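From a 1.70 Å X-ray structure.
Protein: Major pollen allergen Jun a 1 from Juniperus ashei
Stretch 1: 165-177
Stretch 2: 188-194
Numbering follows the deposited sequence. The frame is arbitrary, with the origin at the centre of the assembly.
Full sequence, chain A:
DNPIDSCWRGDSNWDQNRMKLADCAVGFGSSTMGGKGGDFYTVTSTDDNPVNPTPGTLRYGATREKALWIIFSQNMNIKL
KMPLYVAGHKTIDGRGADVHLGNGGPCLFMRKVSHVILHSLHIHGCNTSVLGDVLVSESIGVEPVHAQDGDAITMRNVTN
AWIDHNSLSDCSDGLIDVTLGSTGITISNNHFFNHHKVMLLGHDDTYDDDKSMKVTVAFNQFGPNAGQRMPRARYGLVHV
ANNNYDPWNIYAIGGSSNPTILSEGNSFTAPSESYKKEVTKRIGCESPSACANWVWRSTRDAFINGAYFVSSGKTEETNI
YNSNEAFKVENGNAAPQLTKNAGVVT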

# COMPACT_ATOMS: atom_id res chain seq x y z
N HIS A 165 -3.74 -6.29 -3.90
CA HIS A 165 -3.36 -7.20 -4.98
C HIS A 165 -2.56 -6.51 -6.07
O HIS A 165 -2.73 -6.86 -7.25
N ASN A 166 -1.67 -5.58 -5.74
CA ASN A 166 -0.75 -5.07 -6.76
C ASN A 166 0.58 -5.79 -6.70
O ASN A 166 0.96 -6.30 -5.65
N SER A 167 1.31 -5.77 -7.82
CA SER A 167 2.68 -6.26 -7.90
C SER A 167 3.64 -5.08 -8.03
O SER A 167 3.63 -4.39 -9.05
N LEU A 168 4.44 -4.81 -7.01
CA LEU A 168 5.18 -3.56 -6.89
C LEU A 168 6.68 -3.84 -6.75
O LEU A 168 7.02 -4.53 -5.80
N SER A 169 7.51 -3.33 -7.66
CA SER A 169 8.92 -3.71 -7.61
C SER A 169 9.79 -2.64 -8.25
O SER A 169 9.27 -1.82 -9.01
N ASP A 170 11.08 -2.64 -7.95
CA ASP A 170 12.10 -1.94 -8.69
C ASP A 170 11.76 -0.50 -9.04
O ASP A 170 11.77 -0.14 -10.22
N CYS A 171 11.47 0.32 -8.04
CA CYS A 171 11.30 1.75 -8.29
C CYS A 171 12.50 2.53 -7.80
O CYS A 171 13.34 1.99 -7.07
N SER A 172 12.61 3.82 -8.18
CA SER A 172 13.84 4.51 -7.78
C SER A 172 13.82 4.86 -6.30
O SER A 172 14.88 4.84 -5.68
N ASP A 173 12.66 5.16 -5.73
CA ASP A 173 12.66 5.55 -4.31
C ASP A 173 11.82 4.59 -3.50
O ASP A 173 12.34 3.53 -3.14
N GLY A 174 10.55 4.89 -3.21
CA GLY A 174 9.76 3.93 -2.45
C GLY A 174 8.71 3.21 -3.27
O GLY A 174 8.41 3.54 -4.42
N LEU A 175 8.09 2.18 -2.67
CA LEU A 175 6.96 1.55 -3.34
C LEU A 175 5.67 2.18 -2.83
O LEU A 175 4.80 2.51 -3.63
N ILE A 176 5.51 2.37 -1.53
CA ILE A 176 4.30 3.05 -1.05
C ILE A 176 4.72 4.13 -0.06
O ILE A 176 5.45 3.82 0.89
N ASP A 177 4.31 5.37 -0.27
CA ASP A 177 4.66 6.45 0.65
C ASP A 177 3.37 7.03 1.21
O ASP A 177 2.50 7.45 0.44
N SER A 188 -3.11 -4.40 1.31
CA SER A 188 -3.36 -5.84 1.47
C SER A 188 -3.08 -6.64 0.21
O SER A 188 -3.25 -6.11 -0.89
N ASN A 189 -2.68 -7.91 0.37
CA ASN A 189 -2.59 -8.84 -0.75
C ASN A 189 -1.60 -8.36 -1.82
O ASN A 189 -1.74 -8.85 -2.94
N ASN A 190 -0.68 -7.47 -1.52
CA ASN A 190 0.28 -7.02 -2.53
C ASN A 190 1.53 -7.90 -2.56
O ASN A 190 1.82 -8.55 -1.57
N HIS A 191 2.27 -7.87 -3.67
CA HIS A 191 3.57 -8.56 -3.72
C HIS A 191 4.63 -7.48 -3.89
O HIS A 191 4.60 -6.80 -4.91
N PHE A 192 5.49 -7.28 -2.90
CA PHE A 192 6.57 -6.29 -2.97
C PHE A 192 7.88 -7.02 -3.22
O PHE A 192 8.17 -7.96 -2.46
N PHE A 193 8.66 -6.64 -4.23
CA PHE A 193 9.87 -7.45 -4.49
C PHE A 193 10.91 -6.65 -5.28
O PHE A 193 10.59 -5.62 -5.88
N ASN A 194 12.15 -7.16 -5.23
CA ASN A 194 13.26 -6.56 -5.97
C ASN A 194 13.33 -5.07 -5.77
O ASN A 194 13.31 -4.29 -6.74

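Strands 167-169 and 191-193 run parallel, and their register sets Ser167 beside His191 and Leu168 beside Phe192, on alternate faces of the sheet. The backbone bonds Leu168 N to His191 O (2.9 Å) and His191 N to Asn166 O (2.8 Å) fix this register.

On one face, Leu168 (chi1 m, chi2 t) lies beside Phe192 (chi1 m, chi2 87°). The m rotamer swings the Phe192 ring back toward the first stretch, where Leu168 CD1 comes within 3.6 Å of Phe192 CE2. Leu175, at the corner of the chain, and Ile176, just past it, share the same m, t conformation and point toward the second stretch. Both meet the ring at its edge, with Leu175 CD1 3.8 Å from Phe192 CD2 and Ile176 CD1 3.6 Å from Phe192 CE2, so three aliphatic side chains gather around one aromatic ring in a buried apolar cluster.

The other face carries Ser167, His191, Ser169 and Phe193. Phe193 adopts chi1 p, which lays its ring alongside the first strand; Ser169 CB sits 3.5 Å from the centroid of the Phe193 ring, almost on the ring normal, in a CH-pi contact. Ser169 is also p, and its OG approaches Phe193 CZ at 3.5 Å over the same ring. His191, by contrast, is t and its imidazole leads away from Ser167 (m); one water bridges the gap, 2.7 Å from Ser167 OG and 2.8 Å from His191 ND1.

Before the strands, His165 and Asn189 are both m. Although CA-to-CB of His165 points away, its ring returns to cover Asn189, whose CB lies 3.4 Å from the centroid of the His165 ring in a second CH-pi contact. At the opposite end, exposed Asp170 (t) is joined to the second stretch by a water that donates to Asn194 O (3.0 Å) and, weakly, to Asp170 OD1 (3.0 Å).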

# COMPACT_ATOMS: atom_id res chain seq x y z
CB HIS A 165 -4.63 -7.83 -5.57
CG HIS A 165 -5.07 -9.10 -4.87
ND1 HIS A 165 -4.34 -10.25 -4.89
CD2 HIS A 165 -6.16 -9.38 -4.12
CE1 HIS A 165 -4.95 -11.20 -4.19
NE2 HIS A 165 -6.08 -10.70 -3.70
CB ASN A 166 -0.51 -3.58 -6.55
CG ASN A 166 -1.88 -2.89 -6.59
OD1 ASN A 166 -2.47 -2.84 -7.66
ND2 ASN A 166 -2.35 -2.43 -5.45
CB SER A 167 2.79 -7.22 -9.09
OG SER A 167 2.13 -8.43 -8.74
CB LEU A 168 4.69 -2.78 -5.66
CG LEU A 168 3.16 -2.59 -5.63
CD1 LEU A 168 2.73 -2.02 -4.29
CD2 LEU A 168 2.69 -1.69 -6.77
CB SER A 169 9.14 -5.04 -8.34
OG SER A 169 8.80 -4.94 -9.72
CB ASP A 170 12.30 -2.73 -10.01
CG ASP A 170 13.52 -2.25 -10.79
OD1 ASP A 170 14.43 -1.66 -10.18
OD2 ASP A 170 13.51 -2.47 -12.02
CB CYS A 171 10.01 2.25 -7.62
SG CYS A 171 8.62 1.56 -8.58
CB SER A 172 14.07 5.76 -8.64
OG SER A 172 13.00 6.67 -8.47
CB ASP A 173 12.17 6.99 -4.16
CG ASP A 173 13.18 7.91 -4.85
OD1 ASP A 173 14.24 8.16 -4.23
OD2 ASP A 173 12.92 8.37 -5.98
CB LEU A 175 6.98 0.03 -3.15
CG LEU A 175 8.19 -0.64 -3.82
CD1 LEU A 175 8.16 -2.14 -3.56
CD2 LEU A 175 8.19 -0.34 -5.32
CB ILE A 176 3.35 2.06 -0.38
CG1 ILE A 176 2.77 1.03 -1.36
CG2 ILE A 176 2.23 2.79 0.37
CD1 ILE A 176 1.91 -0.01 -0.67
CB ASP A 177 5.49 7.46 -0.11
CG ASP A 177 6.52 8.29 0.62
OD1 ASP A 177 7.68 7.86 0.77
OD2 ASP A 177 6.19 9.42 1.05
CB SER A 188 -4.84 -6.06 1.87
OG SER A 188 -5.72 -5.46 0.93
CB ASN A 189 -3.96 -9.01 -1.43
CG ASN A 189 -4.98 -9.72 -0.55
OD1 ASN A 189 -4.70 -10.81 -0.04
ND2 ASN A 189 -6.17 -9.13 -0.40
CB ASN A 190 0.75 -5.61 -2.22
CG ASN A 190 -0.43 -4.64 -2.14
OD1 ASN A 190 -0.78 -4.16 -1.05
ND2 ASN A 190 -1.00 -4.37 -3.30
CB HIS A 191 3.61 -9.59 -4.83
CG HIS A 191 4.88 -10.36 -4.94
ND1 HIS A 191 5.24 -11.05 -6.09
CD2 HIS A 191 5.88 -10.56 -4.04
CE1 HIS A 191 6.42 -11.64 -5.89
NE2 HIS A 191 6.83 -11.36 -4.66
CB PHE A 192 6.70 -5.51 -1.66
CG PHE A 192 5.47 -4.77 -1.19
CD1 PHE A 192 4.54 -5.45 -0.41
CD2 PHE A 192 5.26 -3.45 -1.53
CE1 PHE A 192 3.40 -4.80 0.03
CE2 PHE A 192 4.12 -2.78 -1.08
CZ PHE A 192 3.20 -3.47 -0.31
CB PHE A 193 9.52 -8.76 -5.20
CG PHE A 193 8.91 -8.59 -6.59
CD1 PHE A 193 7.56 -8.34 -6.75
CD2 PHE A 193 9.70 -8.69 -7.73
CE1 PHE A 193 7.02 -8.22 -8.01
CE2 PHE A 193 9.17 -8.54 -9.01
CZ PHE A 193 7.81 -8.30 -9.15
CB ASN A 194 13.14 -6.89 -7.47
CG ASN A 194 13.29 -8.38 -7.74
OD1 ASN A 194 13.59 -9.21 -6.87
ND2 ASN A 194 13.08 -8.72 -9.02
O HOH W 1 3.58 -10.66 -8.32
O HOH W 2 15.55 -3.93 -8.65